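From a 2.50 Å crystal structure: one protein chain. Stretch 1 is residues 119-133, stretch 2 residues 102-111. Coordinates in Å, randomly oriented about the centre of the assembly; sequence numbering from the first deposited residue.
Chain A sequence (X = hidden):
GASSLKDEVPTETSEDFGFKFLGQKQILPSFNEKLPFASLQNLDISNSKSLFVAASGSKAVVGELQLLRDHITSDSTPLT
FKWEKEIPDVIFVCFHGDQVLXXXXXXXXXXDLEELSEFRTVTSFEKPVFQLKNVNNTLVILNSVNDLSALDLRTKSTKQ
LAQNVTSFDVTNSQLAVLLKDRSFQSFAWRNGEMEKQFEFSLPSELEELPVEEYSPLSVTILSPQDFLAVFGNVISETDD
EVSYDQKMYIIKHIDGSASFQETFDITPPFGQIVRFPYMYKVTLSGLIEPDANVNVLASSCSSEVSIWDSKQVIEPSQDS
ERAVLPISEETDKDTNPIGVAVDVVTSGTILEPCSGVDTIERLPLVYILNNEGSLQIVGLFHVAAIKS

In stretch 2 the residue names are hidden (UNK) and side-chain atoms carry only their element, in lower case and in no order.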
# COMPACT_ATOMS: atom_id res chain seq x y z
N PHE A 119 -9.19 19.74 -14.91
CA PHE A 119 -9.10 19.11 -13.61
C PHE A 119 -10.47 19.12 -12.95
O PHE A 119 -10.86 20.09 -12.28
CB PHE A 119 -8.06 19.82 -12.74
CG PHE A 119 -7.75 19.09 -11.47
CD1 PHE A 119 -6.91 17.98 -11.49
CD2 PHE A 119 -8.31 19.49 -10.26
CE1 PHE A 119 -6.63 17.29 -10.31
CE2 PHE A 119 -8.04 18.83 -9.09
CZ PHE A 119 -7.20 17.72 -9.11
N ARG A 120 -11.21 18.03 -13.14
CA ARG A 120 -12.61 17.96 -12.75
C ARG A 120 -12.81 17.32 -11.39
O ARG A 120 -12.02 16.48 -10.97
CB ARG A 120 -13.39 17.17 -13.79
CG ARG A 120 -13.80 18.01 -15.01
CD ARG A 120 -14.60 17.24 -16.06
NE ARG A 120 -15.61 18.08 -16.71
CZ ARG A 120 -16.93 17.89 -16.65
NH1 ARG A 120 -17.44 16.88 -15.94
NH2 ARG A 120 -17.75 18.71 -17.29
N THR A 121 -13.86 17.75 -10.70
CA THR A 121 -14.35 17.05 -9.52
C THR A 121 -15.15 15.88 -10.04
O THR A 121 -16.01 16.05 -10.89
CB THR A 121 -15.24 17.99 -8.67
OG1 THR A 121 -14.44 19.05 -8.11
CG2 THR A 121 -15.78 17.26 -7.43
N VAL A 122 -14.85 14.67 -9.56
CA VAL A 122 -15.67 13.53 -9.93
C VAL A 122 -16.82 13.42 -8.96
O VAL A 122 -17.98 13.32 -9.36
CB VAL A 122 -14.89 12.21 -9.96
CG1 VAL A 122 -15.79 11.06 -10.41
CG2 VAL A 122 -13.68 12.34 -10.88
N THR A 123 -16.51 13.44 -7.67
CA THR A 123 -17.54 13.39 -6.65
C THR A 123 -17.03 13.84 -5.28
O THR A 123 -15.82 13.99 -5.08
CB THR A 123 -18.21 11.97 -6.60
OG1 THR A 123 -19.45 12.06 -5.91
CG2 THR A 123 -17.38 10.98 -5.76
N SER A 124 -17.97 14.08 -4.38
CA SER A 124 -17.69 14.29 -2.97
C SER A 124 -18.22 13.10 -2.18
O SER A 124 -19.09 12.36 -2.65
CB SER A 124 -18.36 15.57 -2.48
OG SER A 124 -17.58 16.70 -2.83
N PHE A 125 -17.66 12.90 -0.99
CA PHE A 125 -18.03 11.78 -0.15
C PHE A 125 -18.85 12.32 1.01
O PHE A 125 -18.51 13.35 1.59
CB PHE A 125 -16.77 11.08 0.39
CG PHE A 125 -15.75 10.69 -0.68
CD1 PHE A 125 -16.07 9.75 -1.67
CD2 PHE A 125 -14.47 11.23 -0.67
CE1 PHE A 125 -15.13 9.38 -2.63
CE2 PHE A 125 -13.52 10.87 -1.63
CZ PHE A 125 -13.85 9.93 -2.61
N GLU A 126 -19.94 11.63 1.36
CA GLU A 126 -20.79 12.07 2.47
C GLU A 126 -20.03 12.04 3.81
O GLU A 126 -20.35 12.80 4.72
CB GLU A 126 -22.07 11.24 2.57
CG GLU A 126 -22.08 9.98 1.71
CD GLU A 126 -23.47 9.41 1.52
OE1 GLU A 126 -23.97 8.74 2.47
OE2 GLU A 126 -24.08 9.63 0.44
N LYS A 127 -19.01 11.17 3.89
CA LYS A 127 -18.11 11.09 5.05
C LYS A 127 -16.64 10.88 4.61
O LYS A 127 -16.39 10.23 3.58
CB LYS A 127 -18.56 9.96 5.99
CG LYS A 127 -19.90 10.20 6.71
CD LYS A 127 -19.74 10.42 8.22
CE LYS A 127 -20.03 11.86 8.61
NZ LYS A 127 -21.48 12.12 8.77
N PRO A 128 -15.67 11.41 5.38
CA PRO A 128 -14.23 11.21 5.10
C PRO A 128 -13.84 9.76 4.80
O PRO A 128 -14.40 8.81 5.36
CB PRO A 128 -13.57 11.66 6.40
CG PRO A 128 -14.50 12.67 6.97
CD PRO A 128 -15.89 12.25 6.57
N VAL A 129 -12.86 9.60 3.94
CA VAL A 129 -12.49 8.28 3.46
C VAL A 129 -11.12 7.88 3.99
O VAL A 129 -10.25 8.73 4.14
CB VAL A 129 -12.56 8.25 1.92
CG1 VAL A 129 -11.79 7.08 1.34
CG2 VAL A 129 -14.01 8.24 1.47
N PHE A 130 -10.94 6.59 4.29
CA PHE A 130 -9.67 6.05 4.83
C PHE A 130 -8.82 5.37 3.74
O PHE A 130 -7.58 5.41 3.78
CB PHE A 130 -9.95 4.99 5.91
CG PHE A 130 -10.43 5.54 7.23
CD1 PHE A 130 -10.09 6.84 7.65
CD2 PHE A 130 -11.22 4.74 8.07
CE1 PHE A 130 -10.55 7.35 8.88
CE2 PHE A 130 -11.69 5.22 9.30
CZ PHE A 130 -11.35 6.54 9.71
N GLN A 131 -9.49 4.70 2.81
CA GLN A 131 -8.82 3.86 1.83
C GLN A 131 -9.57 3.74 0.53
O GLN A 131 -10.80 3.61 0.53
CB GLN A 131 -8.56 2.46 2.38
CG GLN A 131 -7.40 1.74 1.67
CD GLN A 131 -7.25 0.31 2.09
OE1 GLN A 131 -6.98 0.04 3.25
NE2 GLN A 131 -7.44 -0.61 1.16
N LEU A 132 -8.83 3.77 -0.57
CA LEU A 132 -9.38 3.60 -1.90
C LEU A 132 -8.53 2.61 -2.63
O LEU A 132 -7.30 2.61 -2.49
CB LEU A 132 -9.32 4.91 -2.67
CG LEU A 132 -10.30 6.00 -2.33
CD1 LEU A 132 -9.57 7.19 -1.78
CD2 LEU A 132 -11.04 6.38 -3.58
N LYS A 133 -9.18 1.75 -3.41
CA LYS A 133 -8.50 0.88 -4.34
C LYS A 133 -9.22 0.90 -5.67
O LYS A 133 -10.46 0.80 -5.73
CB LYS A 133 -8.45 -0.55 -3.82
CG LYS A 133 -7.06 -1.05 -3.41
CD LYS A 133 -6.10 -1.30 -4.60
CE LYS A 133 -4.60 -1.17 -4.16
NZ LYS A 133 -3.64 -0.68 -5.24
N UNK A 102 -7.25 11.53 -8.61
CA UNK A 102 -6.66 12.06 -7.41
C UNK A 102 -7.76 12.16 -6.36
O UNK A 102 -8.81 12.72 -6.62
c UNK A 102 -4.84 13.35 -8.59
c UNK A 102 -5.65 14.08 -6.30
c UNK A 102 -6.05 13.43 -7.64
N UNK A 103 -7.50 11.63 -5.19
CA UNK A 103 -8.47 11.69 -4.13
C UNK A 103 -7.89 12.29 -2.88
O UNK A 103 -6.78 11.93 -2.47
o UNK A 103 -10.16 10.37 -3.08
c UNK A 103 -8.98 10.30 -3.83
N UNK A 104 -8.61 13.24 -2.30
CA UNK A 104 -8.38 13.64 -0.91
C UNK A 104 -9.30 12.80 -0.02
O UNK A 104 -9.95 11.86 -0.48
c UNK A 104 -7.99 16.05 -1.73
c UNK A 104 -8.67 15.16 -0.68
o UNK A 104 -10.08 15.41 -0.85
N UNK A 105 -9.38 13.18 1.25
CA UNK A 105 -10.29 12.53 2.17
C UNK A 105 -11.75 12.86 1.83
O UNK A 105 -12.66 12.06 2.11
n UNK A 105 -9.66 10.69 6.89
c UNK A 105 -8.06 12.57 5.32
c UNK A 105 -9.02 11.95 4.32
c UNK A 105 -9.95 12.93 3.61
n UNK A 105 -9.80 12.22 8.60
n UNK A 105 -8.64 12.79 6.67
c UNK A 105 -9.36 11.90 7.39
N UNK A 106 -11.97 14.01 1.20
CA UNK A 106 -13.32 14.55 1.04
C UNK A 106 -13.91 14.55 -0.37
O UNK A 106 -15.14 14.66 -0.53
c UNK A 106 -12.96 15.96 3.08
o UNK A 106 -13.69 15.53 3.97
n UNK A 106 -11.72 16.42 3.33
c UNK A 106 -13.40 15.95 1.64
N UNK A 107 -13.04 14.40 -1.37
CA UNK A 107 -13.45 14.42 -2.77
C UNK A 107 -12.50 13.68 -3.70
O UNK A 107 -11.32 13.52 -3.39
c UNK A 107 -13.65 15.87 -3.24
N UNK A 108 -13.02 13.25 -4.85
CA UNK A 108 -12.27 12.55 -5.89
C UNK A 108 -12.15 13.46 -7.11
O UNK A 108 -13.12 14.15 -7.47
c UNK A 108 -10.95 10.17 -7.30
c UNK A 108 -12.39 10.02 -6.87
c UNK A 108 -13.25 9.48 -8.02
c UNK A 108 -13.03 11.29 -6.29
N UNK A 109 -10.99 13.46 -7.77
CA UNK A 109 -10.74 14.36 -8.91
C UNK A 109 -10.16 13.63 -10.08
O UNK A 109 -9.46 12.62 -9.90
c UNK A 109 -11.26 17.28 -7.53
c UNK A 109 -11.72 18.03 -6.46
c UNK A 109 -9.71 16.13 -6.10
c UNK A 109 -9.79 15.51 -8.53
o UNK A 109 -11.61 18.56 -4.15
c UNK A 109 -10.26 16.32 -7.38
c UNK A 109 -11.16 17.82 -5.21
c UNK A 109 -10.16 16.88 -5.02
N UNK A 110 -10.41 14.16 -11.27
CA UNK A 110 -9.92 13.60 -12.53
C UNK A 110 -9.09 14.61 -13.31
O UNK A 110 -9.54 15.75 -13.53
o UNK A 110 -11.02 11.85 -13.75
c UNK A 110 -11.09 13.21 -13.40
N UNK A 111 -7.91 14.21 -13.75
CA UNK A 111 -7.16 15.01 -14.71
C UNK A 111 -7.09 14.30 -16.06
O UNK A 111 -6.74 13.13 -16.14
c UNK A 111 -4.90 17.30 -15.46
c UNK A 111 -3.33 15.51 -14.70
c UNK A 111 -5.76 15.33 -14.19
c UNK A 111 -4.72 15.81 -15.20

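Position 102 has three side-chain carbons, one carrying the other two. This fork at the beta carbon identifies V102, whose backbone pairs with position 109 of its own stretch through two hydrogen bonds.

At 103 a single carbon is followed by one oxygen, which lies 3.5 Å from L132 CD1 and near the plane of the F125 ring at its edge. This is S103; its OG donates to the carbonyl oxygen of the next residue.

Position 104 has a carbon carrying one oxygen and one carbon, and its CB points away from stretch 1. It is T104, and OG1 accepts from the backbone nitrogens of 106 and 107, bracing the turn.

The side chain at 105 runs through three carbons and a nitrogen to a carbon bearing two more nitrogens, a guanidinium, so the residue is R105. One guanidinium face lies over P128 CB, and NH1 makes a weak hydrogen bond to V129 O (3.4 Å). The backbone answers in the other direction, V129 N donating to R105 O at 3.1 Å.

Two carbons, the second carrying one oxygen and one nitrogen, occupy 106. An amide this short marks N106; its backbone O accepts from F125 N (3.1 Å).

A lone carbon at 107 means A107, with CB 4.0 Å from S124 OG.

Four carbons forked at the second make 108 a leucine, L108. CD1 packs 3.7 Å from V122 CB, while CB approaches F125 CZ at 4.0 Å.

At 109 one carbon leads to a six-carbon ring bearing an oxygen, hence Y109. T121 OG1 sits at the ring's edge, 3.3 Å from CE1, and the F119 ring lies nearly parallel but slid aside, with centroids 5.3 Å apart.

Position 110 again has one carbon and one oxygen: S110. Its CB is 3.7 Å from V122 CG2.

Four carbons forked at the second recur at 111, giving L111, whose CB meets the edge of the F119 ring, 4.0 Å from CD1.

The contact is an antiparallel strand pairing extended by a loop. R120 and S110 exchange backbone hydrogen bonds, S110 N to R120 O at 2.8 Å and R120 N to S110 O at 2.9 Å. A beta bulge then shifts the register by one: L108 O accepts from V122 N at 2.8 Å and weakly from T123 N at 3.5 Å, while L108 N donates to T123 O at 2.9 Å. F119 and T121 share one sheet face with Y109 and L111. Beyond the strand, F125 covers the turn and R105 carries the contact on to P128 and V129.

Stretch 2, residues 102-111: VSTRNALYSL
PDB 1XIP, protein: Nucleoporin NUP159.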